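Side-chain contacts in folylpolyglutamate synthase/dihydrofolate synthase (Thermotoga maritima, PDB 1O5Z), which probably catalyses the ATP-dependent, magnesium-requiring addition of glutamate to dihydropteroate and to the growing polyglutamate tail of tetrahydrofolate: residues Phe308-Lys313 with Met317-Gly322; Pro87-Phe92 with Phe422-Val427; Ser335-Phe340 with Thr365-Arg370; Glu399-Pro404 with Ile408-Arg413. All coordinates share one frame; numbering follows the deposited sequence.

Interaction 1 (Phe308-Lys313 with Met317-Gly322); sequences FEILEK and MYILDG
Ile310 and Ile319 lie side by side across a beta hairpin, their CG1 atoms 3.9 Å apart and both chains pointing the same way. Ile319 turns its CG2 branch anti to its own nitrogen, which carries that methyl to Phe308, 3.5 Å from CE1; one face of the Phe308 ring is meanwhile covered by Ile310 CD1. On this side the sulfur of Met317 adds to the cluster. The other face of the sheet carries Leu311 and Leu320, whose CD1 methyls meet at 3.9 Å, and the ring of Tyr318, which receives Leu311 O at its edge, in plane, while Lys313 CB lies 3.9 Å from Tyr318 CE1.

Between the two faces runs the antiparallel backbone pairing, with Glu309-Leu320 and Leu311-Tyr318 as hydrogen-bonded pairs. The bond from Leu320 N to Glu309 O is short at 2.7 Å and close to straight (164°). Phe308, with positive phi, shares Leu320 with Glu309 in a G1 beta bulge.

The buried carboxylate of Glu309 is satisfied by a salt bridge to Arg428 and by Gly306 N, and at the polar edge Lys313 NZ reaches Leu431 O. The hairpin thus divides its chemistry: backbone bonds set the register, apolar groups dominate both faces, and charged ends tie it to helix 421-433.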
loop_
_atom_site.group_PDB
_atom_site.type_symbol
_atom_site.label_atom_id
_atom_site.label_comp_id
_atom_site.label_asym_id
_atom_site.label_seq_id
_atom_site.Cartn_x
_atom_site.Cartn_y
_atom_site.Cartn_z
ATOM N N PHE A 308 -1.712 -5.711 8.721
ATOM C CA PHE A 308 -1.846 -6.994 9.444
ATOM C C PHE A 308 -0.613 -7.773 9.222
ATOM O O PHE A 308 -0.635 -8.925 8.765
ATOM C CB PHE A 308 -3.091 -7.822 9.086
ATOM C CG PHE A 308 -3.391 -8.893 10.114
ATOM C CD1 PHE A 308 -3.749 -8.545 11.405
ATOM C CD2 PHE A 308 -3.258 -10.237 9.809
ATOM C CE1 PHE A 308 -4.005 -9.502 12.348
ATOM C CE2 PHE A 308 -3.515 -11.193 10.772
ATOM C CZ PHE A 308 -3.863 -10.806 12.052
ATOM N N GLU A 309 0.454 -7.069 9.569
ATOM C CA GLU A 309 1.794 -7.533 9.442
ATOM C C GLU A 309 2.183 -8.094 10.775
ATOM O O GLU A 309 2.106 -7.388 11.774
ATOM C CB GLU A 309 2.730 -6.357 9.141
ATOM C CG GLU A 309 3.884 -6.794 8.319
ATOM C CD GLU A 309 4.981 -5.793 8.279
ATOM O OE1 GLU A 309 4.703 -4.599 8.511
ATOM O OE2 GLU A 309 6.116 -6.231 8.021
ATOM N N ILE A 310 2.612 -9.342 10.791
ATOM C CA ILE A 310 3.109 -9.943 12.006
ATOM C C ILE A 310 4.603 -10.099 11.877
ATOM O O ILE A 310 5.059 -10.739 10.944
ATOM C CB ILE A 310 2.438 -11.337 12.257
ATOM C CG1 ILE A 310 0.956 -11.169 12.585
ATOM C CG2 ILE A 310 3.131 -12.068 13.414
ATOM C CD1 ILE A 310 0.127 -11.313 11.448
ATOM N N LEU A 311 5.345 -9.550 12.830
ATOM C CA LEU A 311 6.783 -9.629 12.884
ATOM C C LEU A 311 7.184 -10.311 14.177
ATOM O O LEU A 311 6.891 -9.799 15.238
ATOM C CB LEU A 311 7.394 -8.225 12.921
ATOM C CG LEU A 311 7.998 -7.555 11.698
ATOM C CD1 LEU A 311 8.705 -6.270 12.164
ATOM C CD2 LEU A 311 8.979 -8.448 10.937
ATOM N N GLU A 312 7.857 -11.449 14.092
ATOM C CA GLU A 312 8.487 -12.062 15.247
ATOM C C GLU A 312 9.824 -11.383 15.425
ATOM O O GLU A 312 10.667 -11.396 14.533
ATOM C CB GLU A 312 8.723 -13.558 15.074
ATOM C CG GLU A 312 7.724 -14.424 15.815
ATOM C CD GLU A 312 8.362 -15.553 16.642
ATOM O OE1 GLU A 312 9.479 -16.022 16.270
ATOM O OE2 GLU A 312 7.738 -15.982 17.668
ATOM N N LYS A 313 10.017 -10.787 16.591
ATOM C CA LYS A 313 11.261 -10.113 16.914
ATOM C C LYS A 313 11.644 -10.651 18.275
ATOM O O LYS A 313 10.889 -10.524 19.233
ATOM C CB LYS A 313 11.037 -8.588 16.922
ATOM C CG LYS A 313 12.227 -7.767 17.354
ATOM C CD LYS A 313 12.995 -7.164 16.199
ATOM C CE LYS A 313 14.114 -8.041 15.671
ATOM N NZ LYS A 313 15.224 -7.207 15.081
ATOM N N MET A 317 5.916 -11.791 19.256
ATOM C CA MET A 317 5.146 -11.419 18.084
ATOM C C MET A 317 4.607 -10.056 18.255
ATOM O O MET A 317 4.133 -9.720 19.334
ATOM C CB MET A 317 3.934 -12.277 17.878
ATOM C CG MET A 317 4.218 -13.685 17.856
ATOM S SD MET A 317 3.249 -14.422 16.536
ATOM C CE MET A 317 4.505 -14.195 15.246
ATOM N N TYR A 318 4.630 -9.328 17.147
ATOM C CA TYR A 318 4.001 -8.032 16.995
ATOM C C TYR A 318 3.022 -8.073 15.847
ATOM O O TYR A 318 3.358 -8.512 14.771
ATOM C CB TYR A 318 5.050 -6.989 16.685
ATOM C CG TYR A 318 5.965 -6.795 17.829
ATOM C CD1 TYR A 318 7.154 -7.498 17.917
ATOM C CD2 TYR A 318 5.630 -5.930 18.830
ATOM C CE1 TYR A 318 7.976 -7.343 18.995
ATOM C CE2 TYR A 318 6.447 -5.752 19.924
ATOM C CZ TYR A 318 7.616 -6.448 20.001
ATOM O OH TYR A 318 8.392 -6.273 21.108
ATOM N N ILE A 319 1.805 -7.611 16.089
ATOM C CA ILE A 319 0.822 -7.456 15.040
ATOM C C ILE A 319 0.794 -5.963 14.743
ATOM O O ILE A 319 0.296 -5.185 15.531
ATOM C CB ILE A 319 -0.546 -8.000 15.475
ATOM C CG1 ILE A 319 -0.428 -9.487 15.853
ATOM C CG2 ILE A 319 -1.550 -7.874 14.323
ATOM C CD1 ILE A 319 -0.117 -9.816 17.323
ATOM N N LEU A 320 1.395 -5.589 13.616
ATOM C CA LEU A 320 1.491 -4.208 13.214
ATOM C C LEU A 320 0.347 -3.985 12.262
ATOM O O LEU A 320 0.304 -4.557 11.181
ATOM C CB LEU A 320 2.836 -3.921 12.521
ATOM C CG LEU A 320 4.089 -4.328 13.348
ATOM C CD1 LEU A 320 5.386 -4.231 12.541
ATOM C CD2 LEU A 320 4.171 -3.553 14.619
ATOM N N ASP A 321 -0.598 -3.150 12.670
ATOM C CA ASP A 321 -1.673 -2.806 11.804
ATOM C C ASP A 321 -2.016 -1.361 11.958
ATOM O O ASP A 321 -2.371 -0.916 13.055
ATOM C CB ASP A 321 -2.884 -3.668 12.108
ATOM C CG ASP A 321 -3.942 -3.570 11.026
ATOM O OD1 ASP A 321 -4.136 -4.587 10.309
ATOM O OD2 ASP A 321 -4.630 -2.529 10.824
ATOM N N GLY A 322 -1.966 -0.644 10.848
ATOM C CA GLY A 322 -2.213 0.773 10.849
ATOM C C GLY A 322 -3.658 1.215 10.974
ATOM O O GLY A 322 -3.908 2.410 10.816
#

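Interaction 2 (Pro87-Phe92 with Phe422-Val427); sequences PHLSTF and FLVGYV. With SO4 (sulfate ion), chain D.
A loop carbonyl presses on the bare backbone of a helix: Leu89 O lies 3.5 Å from Gly425 CA in a CA-H...O contact that is nearly straight, 163° at the hydrogen. Because Gly425 has no side chain on the face turned to the loop, 87-92 can settle directly on helix 421-433. Leu89 swings its CG anti to its nitrogen (chi1 -163°), laying CG over the same glycine, 3.5 Å from Gly425 CA, and sending CD2 on toward Val424 CG1. Ser90 adds the conventional bond, its OG donating to Gly425 O at 2.7 Å; the hydroxyl comes from well to the side of the carbonyl, at a C=O...donor angle of 117°.

The carboxylate of Glu94 accepts from the backbone nitrogens of Leu89, Ser90 and Thr91. A sulfate ion, probably from the crystallisation liquor, sits at the start of the helix, where Phe422 N donates to its O3 at 3.0 Å and Ser420 OG and Leu421 N also bond the ion.

The loop belongs to the Mur ligase middle region and the helix to the glutamate ligase region; between these two segments the join consists of one hydroxyl bond, a weak carbon donor and a leucine, and depends on close approach to Gly425.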
loop_
_atom_site.group_PDB
_atom_site.type_symbol
_atom_site.label_atom_id
_atom_site.label_comp_id
_atom_site.label_asym_id
_atom_site.label_seq_id
_atom_site.Cartn_x
_atom_site.Cartn_y
_atom_site.Cartn_z
ATOM N N PRO A 87 0.892 5.431 0.162
ATOM C CA PRO A 87 1.844 6.454 0.566
ATOM C C PRO A 87 3.091 5.701 1.085
ATOM O O PRO A 87 3.499 4.746 0.455
ATOM C CB PRO A 87 1.070 7.221 1.631
ATOM C CG PRO A 87 0.176 6.111 2.261
ATOM C CD PRO A 87 -0.018 5.055 1.243
ATOM N N HIS A 88 3.702 6.070 2.199
ATOM C CA HIS A 88 4.699 5.207 2.768
ATOM C C HIS A 88 4.388 5.117 4.208
ATOM O O HIS A 88 3.638 5.936 4.728
ATOM C CB HIS A 88 6.125 5.745 2.549
ATOM C CG HIS A 88 6.403 7.081 3.188
ATOM N ND1 HIS A 88 6.393 8.265 2.474
ATOM C CD2 HIS A 88 6.726 7.415 4.461
ATOM C CE1 HIS A 88 6.717 9.268 3.284
ATOM N NE2 HIS A 88 6.916 8.777 4.494
ATOM N N LEU A 89 5.029 4.146 4.849
ATOM C CA LEU A 89 4.856 3.856 6.258
ATOM C C LEU A 89 5.988 4.436 7.122
ATOM O O LEU A 89 5.748 5.198 8.060
ATOM C CB LEU A 89 4.759 2.330 6.416
ATOM C CG LEU A 89 4.188 1.901 7.744
ATOM C CD1 LEU A 89 2.738 2.362 7.868
ATOM C CD2 LEU A 89 4.335 0.403 7.916
ATOM N N SER A 90 7.226 4.088 6.780
ATOM C CA SER A 90 8.392 4.441 7.596
ATOM C C SER A 90 9.348 5.359 6.858
ATOM O O SER A 90 9.855 6.305 7.442
ATOM C CB SER A 90 9.135 3.196 8.032
ATOM O OG SER A 90 8.326 2.346 8.798
ATOM N N THR A 91 9.594 5.098 5.577
ATOM C CA THR A 91 10.445 5.964 4.814
ATOM C C THR A 91 9.855 6.233 3.473
ATOM O O THR A 91 9.285 5.372 2.845
ATOM C CB THR A 91 11.870 5.406 4.642
ATOM O OG1 THR A 91 12.557 6.247 3.704
ATOM C CG2 THR A 91 11.856 4.029 3.979
ATOM N N PHE A 92 10.014 7.472 3.040
ATOM C CA PHE A 92 9.630 7.914 1.720
ATOM C C PHE A 92 10.116 6.978 0.620
ATOM O O PHE A 92 9.461 6.817 -0.403
ATOM C CB PHE A 92 10.181 9.324 1.519
ATOM C CG PHE A 92 10.027 9.827 0.150
ATOM C CD1 PHE A 92 8.901 10.582 -0.208
ATOM C CD2 PHE A 92 10.994 9.552 -0.797
ATOM C CE1 PHE A 92 8.749 11.081 -1.517
ATOM C CE2 PHE A 92 10.868 10.021 -2.089
ATOM C CZ PHE A 92 9.737 10.803 -2.455
ATOM N N PHE A 422 1.339 6.545 11.446
ATOM C CA PHE A 422 2.547 7.147 12.050
ATOM C C PHE A 422 3.091 6.247 13.148
ATOM O O PHE A 422 4.246 5.896 13.131
ATOM C CB PHE A 422 2.231 8.490 12.674
ATOM C CG PHE A 422 2.330 9.618 11.749
ATOM C CD1 PHE A 422 1.217 10.431 11.481
ATOM C CD2 PHE A 422 3.530 9.920 11.139
ATOM C CE1 PHE A 422 1.297 11.543 10.588
ATOM C CE2 PHE A 422 3.630 11.030 10.228
ATOM C CZ PHE A 422 2.507 11.851 9.967
ATOM N N LEU A 423 2.244 5.894 14.105
ATOM C CA LEU A 423 2.647 4.992 15.172
ATOM C C LEU A 423 3.201 3.669 14.617
ATOM O O LEU A 423 4.300 3.219 14.982
ATOM C CB LEU A 423 1.474 4.699 16.098
ATOM C CG LEU A 423 1.791 3.672 17.185
ATOM C CD1 LEU A 423 2.845 4.258 18.175
ATOM C CD2 LEU A 423 0.553 3.256 17.879
ATOM N N VAL A 424 2.445 3.017 13.752
ATOM C CA VAL A 424 2.917 1.746 13.227
ATOM C C VAL A 424 4.245 1.865 12.434
ATOM O O VAL A 424 5.131 1.055 12.590
ATOM C CB VAL A 424 1.839 1.065 12.423
ATOM C CG1 VAL A 424 2.388 -0.173 11.775
ATOM C CG2 VAL A 424 0.657 0.704 13.358
ATOM N N GLY A 425 4.390 2.870 11.596
ATOM C CA GLY A 425 5.580 2.993 10.807
ATOM C C GLY A 425 6.766 3.262 11.683
ATOM O O GLY A 425 7.860 2.804 11.392
ATOM N N TYR A 426 6.557 4.006 12.757
ATOM C CA TYR A 426 7.616 4.355 13.690
ATOM C C TYR A 426 8.130 3.170 14.469
ATOM O O TYR A 426 9.315 2.934 14.575
ATOM C CB TYR A 426 7.050 5.380 14.649
ATOM C CG TYR A 426 8.014 5.954 15.679
ATOM C CD1 TYR A 426 8.878 7.014 15.375
ATOM C CD2 TYR A 426 8.012 5.461 16.981
ATOM C CE1 TYR A 426 9.694 7.522 16.345
ATOM C CE2 TYR A 426 8.835 5.952 17.923
ATOM C CZ TYR A 426 9.663 6.977 17.616
ATOM O OH TYR A 426 10.439 7.428 18.642
ATOM N N VAL A 427 7.213 2.424 15.019
ATOM C CA VAL A 427 7.535 1.184 15.735
ATOM C C VAL A 427 8.124 0.088 14.839
ATOM O O VAL A 427 9.034 -0.612 15.216
ATOM C CB VAL A 427 6.266 0.674 16.431
ATOM C CG1 VAL A 427 6.452 -0.757 16.956
ATOM C CG2 VAL A 427 5.884 1.652 17.555
HETATM S S SO4 D . -2.449 8.450 11.340
HETATM O O1 SO4 D . -2.611 8.612 12.769
HETATM O O2 SO4 D . -2.982 9.598 10.624
HETATM O O3 SO4 D . -1.041 8.382 11.008
HETATM O O4 SO4 D . -3.133 7.211 10.962
#

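Interaction 3 (Ser335-Phe340 with Thr365-Arg370); sequences SLKLYF and TGIFER
Leu336 and Phe368 make the apolar part of this contact, the CD1 methyl of the leucine reaching the CZ corner of the ring at 4.2 Å. The two side chains cross at about a right angle, and the methyl comes to the ring obliquely. Phe368 is also braced from within its own segment, where Ile367 CG2 rests 3.7 Å above one face, toward the rim, so that the ring has aliphatic neighbours from both segments.

The second kind of contact is mixed. Lys337 bends at chi2 and again at chi4, and this brings its NZ to 4.1 Å from Ile367 CD1: a charged tip beside a methyl, with the chains again about perpendicular. Both residues also touch a neighbouring molecule in the crystal, which may influence where the lysine lies.

No hydrogen bond crosses between the segments; within 335-340, Leu338 N donates to Ser335 O at 3.1 Å, and a weak bond links Phe340 N to Leu336 O as the chain leaves helical geometry. That same carbonyl oxygen of Leu336 lies in plane at the edge of the Phe340 ring.

The end of helix 326-339 and the loop leading into strand 370-373 are thus brought together over the sheet: Leu336 and Phe368 both rest on Leu345 of strand 345-349 and Val416 of strand 414-418, while Phe340 turns to strand 316-320.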
loop_
_atom_site.group_PDB
_atom_site.type_symbol
_atom_site.label_atom_id
_atom_site.label_comp_id
_atom_site.label_asym_id
_atom_site.label_seq_id
_atom_site.Cartn_x
_atom_site.Cartn_y
_atom_site.Cartn_z
ATOM N N SER A 335 -9.378 -10.329 11.859
ATOM C CA SER A 335 -8.107 -10.972 11.562
ATOM C C SER A 335 -7.421 -11.583 12.795
ATOM O O SER A 335 -6.950 -12.712 12.746
ATOM C CB SER A 335 -7.202 -9.962 10.849
ATOM O OG SER A 335 -7.679 -9.822 9.514
ATOM N N LEU A 336 -7.407 -10.844 13.903
ATOM C CA LEU A 336 -6.972 -11.377 15.204
ATOM C C LEU A 336 -7.681 -12.629 15.666
ATOM O O LEU A 336 -7.058 -13.480 16.270
ATOM C CB LEU A 336 -7.112 -10.337 16.299
ATOM C CG LEU A 336 -6.142 -9.195 16.194
ATOM C CD1 LEU A 336 -6.622 -8.123 17.071
ATOM C CD2 LEU A 336 -4.733 -9.646 16.596
ATOM N N LYS A 337 -8.978 -12.748 15.408
ATOM C CA LYS A 337 -9.725 -13.907 15.859
ATOM C C LYS A 337 -9.358 -15.170 15.055
ATOM O O LYS A 337 -9.544 -16.316 15.518
ATOM C CB LYS A 337 -11.239 -13.628 15.807
ATOM C CG LYS A 337 -11.785 -12.473 16.698
ATOM C CD LYS A 337 -13.248 -12.799 17.181
ATOM C CE LYS A 337 -14.189 -11.568 17.472
ATOM N NZ LYS A 337 -13.602 -10.509 18.367
ATOM N N LEU A 338 -8.839 -14.966 13.854
ATOM C CA LEU A 338 -8.477 -16.080 13.000
ATOM C C LEU A 338 -7.147 -16.662 13.383
ATOM O O LEU A 338 -6.976 -17.859 13.401
ATOM C CB LEU A 338 -8.372 -15.641 11.553
ATOM C CG LEU A 338 -9.664 -15.527 10.768
ATOM C CD1 LEU A 338 -9.325 -15.020 9.392
ATOM C CD2 LEU A 338 -10.408 -16.869 10.696
ATOM N N TYR A 339 -6.196 -15.806 13.669
ATOM C CA TYR A 339 -4.833 -16.236 13.787
ATOM C C TYR A 339 -4.363 -16.332 15.229
ATOM O O TYR A 339 -3.307 -16.902 15.492
ATOM C CB TYR A 339 -3.942 -15.262 13.009
ATOM C CG TYR A 339 -4.070 -15.401 11.496
ATOM C CD1 TYR A 339 -4.807 -14.500 10.749
ATOM C CD2 TYR A 339 -3.440 -16.431 10.811
ATOM C CE1 TYR A 339 -4.903 -14.622 9.367
ATOM C CE2 TYR A 339 -3.544 -16.554 9.446
ATOM C CZ TYR A 339 -4.270 -15.648 8.725
ATOM O OH TYR A 339 -4.383 -15.773 7.359
ATOM N N PHE A 340 -5.129 -15.778 16.167
ATOM C CA PHE A 340 -4.691 -15.689 17.579
ATOM C C PHE A 340 -5.745 -16.145 18.549
ATOM O O PHE A 340 -5.786 -15.688 19.677
ATOM C CB PHE A 340 -4.278 -14.260 17.886
ATOM C CG PHE A 340 -3.064 -13.855 17.142
ATOM C CD1 PHE A 340 -1.803 -14.210 17.615
ATOM C CD2 PHE A 340 -3.166 -13.203 15.925
ATOM C CE1 PHE A 340 -0.649 -13.851 16.908
ATOM C CE2 PHE A 340 -2.039 -12.851 15.225
ATOM C CZ PHE A 340 -0.766 -13.168 15.718
ATOM N N THR A 365 -12.745 -3.908 22.693
ATOM C CA THR A 365 -13.191 -4.387 23.979
ATOM C C THR A 365 -13.258 -5.909 23.973
ATOM O O THR A 365 -13.593 -6.516 22.968
ATOM C CB THR A 365 -14.574 -3.727 24.420
ATOM O OG1 THR A 365 -15.674 -4.095 23.539
ATOM C CG2 THR A 365 -14.482 -2.198 24.357
ATOM N N GLY A 366 -12.932 -6.527 25.101
ATOM C CA GLY A 366 -13.125 -7.965 25.249
ATOM C C GLY A 366 -12.076 -8.815 24.565
ATOM O O GLY A 366 -12.254 -10.020 24.466
ATOM N N ILE A 367 -10.971 -8.214 24.112
ATOM C CA ILE A 367 -9.954 -8.960 23.345
ATOM C C ILE A 367 -8.614 -9.039 24.034
ATOM O O ILE A 367 -7.934 -10.052 23.960
ATOM C CB ILE A 367 -9.754 -8.324 21.941
ATOM C CG1 ILE A 367 -10.987 -8.536 21.088
ATOM C CG2 ILE A 367 -8.584 -8.940 21.193
ATOM C CD1 ILE A 367 -10.934 -7.718 19.864
ATOM N N PHE A 368 -8.216 -7.959 24.693
ATOM C CA PHE A 368 -6.849 -7.845 25.175
ATOM C C PHE A 368 -6.773 -8.102 26.654
ATOM O O PHE A 368 -7.676 -7.761 27.415
ATOM C CB PHE A 368 -6.300 -6.485 24.818
ATOM C CG PHE A 368 -6.207 -6.288 23.371
ATOM C CD1 PHE A 368 -5.132 -6.801 22.672
ATOM C CD2 PHE A 368 -7.225 -5.666 22.671
ATOM C CE1 PHE A 368 -5.051 -6.641 21.314
ATOM C CE2 PHE A 368 -7.143 -5.518 21.297
ATOM C CZ PHE A 368 -6.056 -6.001 20.634
ATOM N N GLU A 369 -5.683 -8.732 27.035
ATOM C CA GLU A 369 -5.392 -8.982 28.394
ATOM C C GLU A 369 -4.804 -7.706 28.987
ATOM O O GLU A 369 -4.741 -7.563 30.166
ATOM C CB GLU A 369 -4.347 -10.076 28.431
ATOM C CG GLU A 369 -4.415 -10.999 29.600
ATOM C CD GLU A 369 -5.541 -11.952 29.454
ATOM O OE1 GLU A 369 -5.915 -12.544 30.484
ATOM O OE2 GLU A 369 -6.035 -12.085 28.308
ATOM N N ARG A 370 -4.321 -6.800 28.160
ATOM C CA ARG A 370 -3.589 -5.659 28.644
ATOM C C ARG A 370 -3.644 -4.580 27.587
ATOM O O ARG A 370 -3.470 -4.869 26.386
ATOM C CB ARG A 370 -2.142 -6.052 28.900
ATOM C CG ARG A 370 -1.281 -4.959 29.492
ATOM C CD ARG A 370 0.124 -5.415 29.741
ATOM N NE ARG A 370 0.976 -4.318 30.204
ATOM C CZ ARG A 370 2.285 -4.331 30.123
ATOM N NH1 ARG A 370 2.898 -5.351 29.571
ATOM N NH2 ARG A 370 2.994 -3.301 30.564
#

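Interaction 4 (Glu399-Pro404 with Ile408-Arg413); sequences EVIEDP and IESTER
Ile401 points its extended arm at Ser410, and the CD1 methyl ends 3.9 Å from Ser410 CB and equally far from Ser410 OG. With chi1 at -56° and chi2 fully extended, the isoleucine delivers only this terminal carbon to the serine. The hydroxyl it touches is directed back into the preceding helical turn, where it bonds Glu406 O, so Ile401 CD1 rests against a polar group that already has a backbone partner.

Ile408 is set differently. Its CG1 lies between the backbone nitrogen and the carbonyl carbon, the crowded position (chi1 56°), and so comes 3.4 Å from Pro404 O. The same oxygen accepts from Ile408 N at 3.1 Å, the donor standing well above the carbonyl plane. This is the i to i+4 bond of the short helix 404-409, opened by Asp403 as N-cap through OD1 to Leu405 N. Strand 399-400, this helix and strand 414-418 form a beta-alpha-beta crossover between parallel strands of one sheet, the helix passing two intervening strands on the way.

Pro404 and Ile408 turn this helix against helix 421-433. Arg370 joins both segments, with NE in a salt bridge to Glu399 and NH1 bonded to Ser410 O. Backbone oxygens of Glu409 and Thr411, together with Glu412 OE1, hold an unidentified small molecule, probably from the crystallisation liquor.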
loop_
_atom_site.group_PDB
_atom_site.type_symbol
_atom_site.label_atom_id
_atom_site.label_comp_id
_atom_site.label_asym_id
_atom_site.label_seq_id
_atom_site.Cartn_x
_atom_site.Cartn_y
_atom_site.Cartn_z
ATOM N N GLU A 399 -3.105 1.258 30.931
ATOM C CA GLU A 399 -1.830 1.869 31.304
ATOM C C GLU A 399 -1.510 2.900 30.273
ATOM O O GLU A 399 -1.973 2.823 29.167
ATOM C CB GLU A 399 -0.675 0.876 31.357
ATOM C CG GLU A 399 -1.026 -0.419 32.044
ATOM C CD GLU A 399 0.011 -1.496 31.839
ATOM O OE1 GLU A 399 1.201 -1.156 31.683
ATOM O OE2 GLU A 399 -0.387 -2.679 31.859
ATOM N N VAL A 400 -0.711 3.868 30.674
ATOM C CA VAL A 400 -0.225 4.887 29.789
ATOM C C VAL A 400 1.257 4.749 29.776
ATOM O O VAL A 400 1.910 4.924 30.798
ATOM C CB VAL A 400 -0.603 6.302 30.259
ATOM C CG1 VAL A 400 -0.188 7.348 29.198
ATOM C CG2 VAL A 400 -2.103 6.383 30.567
ATOM N N ILE A 401 1.790 4.403 28.612
ATOM C CA ILE A 401 3.245 4.427 28.408
ATOM C C ILE A 401 3.449 5.294 27.199
ATOM O O ILE A 401 3.179 4.888 26.042
ATOM C CB ILE A 401 3.852 3.037 28.177
ATOM C CG1 ILE A 401 3.519 2.065 29.310
ATOM C CG2 ILE A 401 5.356 3.160 28.057
ATOM C CD1 ILE A 401 4.052 0.668 29.077
ATOM N N GLU A 402 3.896 6.504 27.471
ATOM C CA GLU A 402 3.868 7.552 26.471
ATOM C C GLU A 402 4.810 7.340 25.283
ATOM O O GLU A 402 4.429 7.570 24.139
ATOM C CB GLU A 402 4.069 8.881 27.167
ATOM C CG GLU A 402 2.834 9.189 27.989
ATOM C CD GLU A 402 2.670 10.674 28.210
ATOM O OE1 GLU A 402 3.488 11.444 27.642
ATOM O OE2 GLU A 402 1.711 11.071 28.931
ATOM N N ASP A 403 6.032 6.885 25.564
ATOM C CA ASP A 403 6.960 6.474 24.536
ATOM C C ASP A 403 6.545 5.134 24.000
ATOM O O ASP A 403 6.586 4.149 24.744
ATOM C CB ASP A 403 8.368 6.340 25.105
ATOM C CG ASP A 403 9.373 5.787 24.102
ATOM O OD1 ASP A 403 9.107 5.709 22.880
ATOM O OD2 ASP A 403 10.501 5.396 24.469
ATOM N N PRO A 404 6.166 5.070 22.720
ATOM C CA PRO A 404 5.636 3.811 22.171
ATOM C C PRO A 404 6.659 2.677 22.109
ATOM O O PRO A 404 6.280 1.543 21.992
ATOM C CB PRO A 404 5.156 4.209 20.764
ATOM C CG PRO A 404 5.841 5.451 20.419
ATOM C CD PRO A 404 6.100 6.169 21.727
ATOM N N ILE A 408 6.154 -0.990 23.703
ATOM C CA ILE A 408 6.355 -2.332 23.136
ATOM C C ILE A 408 7.412 -3.108 23.858
ATOM O O ILE A 408 7.313 -4.322 23.965
ATOM C CB ILE A 408 6.644 -2.311 21.623
ATOM C CG1 ILE A 408 7.859 -1.437 21.282
ATOM C CG2 ILE A 408 5.405 -1.817 20.865
ATOM C CD1 ILE A 408 8.653 -1.941 20.113
ATOM N N GLU A 409 8.419 -2.419 24.390
ATOM C CA GLU A 409 9.458 -3.085 25.170
ATOM C C GLU A 409 8.875 -3.769 26.408
ATOM O O GLU A 409 9.394 -4.789 26.861
ATOM C CB GLU A 409 10.593 -2.088 25.502
ATOM C CG GLU A 409 11.780 -2.666 26.257
ATOM C CD GLU A 409 11.461 -2.908 27.729
ATOM O OE1 GLU A 409 12.169 -3.713 28.388
ATOM O OE2 GLU A 409 10.490 -2.302 28.224
ATOM N N SER A 410 7.762 -3.229 26.902
ATOM C CA SER A 410 7.148 -3.610 28.158
ATOM C C SER A 410 6.246 -4.839 28.116
ATOM O O SER A 410 5.877 -5.386 29.160
ATOM C CB SER A 410 6.372 -2.406 28.671
ATOM O OG SER A 410 7.360 -1.421 28.996
ATOM N N THR A 411 5.889 -5.273 26.915
ATOM C CA THR A 411 5.027 -6.434 26.779
ATOM C C THR A 411 5.807 -7.744 26.701
ATOM O O THR A 411 6.970 -7.783 26.306
ATOM C CB THR A 411 4.116 -6.277 25.579
ATOM O OG1 THR A 411 4.873 -5.985 24.401
ATOM C CG2 THR A 411 3.248 -5.039 25.729
ATOM N N GLU A 412 5.126 -8.794 27.138
ATOM C CA GLU A 412 5.547 -10.181 27.038
ATOM C C GLU A 412 4.692 -10.905 25.992
ATOM O O GLU A 412 5.198 -11.761 25.241
ATOM C CB GLU A 412 5.321 -10.884 28.374
ATOM C CG GLU A 412 5.792 -10.102 29.583
ATOM C CD GLU A 412 7.300 -10.182 29.783
ATOM O OE1 GLU A 412 8.069 -9.982 28.811
ATOM O OE2 GLU A 412 7.722 -10.449 30.932
ATOM N N ARG A 413 3.394 -10.565 25.977
ATOM C CA ARG A 413 2.419 -11.193 25.131
ATOM C C ARG A 413 2.578 -10.734 23.724
ATOM O O ARG A 413 3.143 -9.688 23.469
ATOM C CB ARG A 413 1.008 -10.839 25.577
ATOM C CG ARG A 413 0.617 -11.340 26.954
ATOM C CD ARG A 413 -0.659 -10.635 27.455
ATOM N NE ARG A 413 -1.116 -11.045 28.771
ATOM C CZ ARG A 413 -1.047 -10.311 29.886
ATOM N NH1 ARG A 413 -0.522 -9.096 29.912
ATOM N NH2 ARG A 413 -1.523 -10.814 31.013
#

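Interactions 1, 3 and 4 come in series along the chain and share the six-stranded mixed sheet of the glutamate ligase region, with centres 13 to 17 Å apart. Interaction 1 forms one outer edge of that sheet, interaction 4 begins at the other, and Phe340, at the end of the helix of interaction 3, packs on strand 316-320. Interaction 2 encloses all three, its first segment preceding them and its second following. Its helix 421-433 packs on Leu320 of interaction 1 and on Pro404 and Ile408 of interaction 4, whereas the nearest atoms of interactions 2 and 3 are about 12 Å apart. Helix 421-433 thus lies between this sheet and loop 87-92 of the Mur ligase middle region.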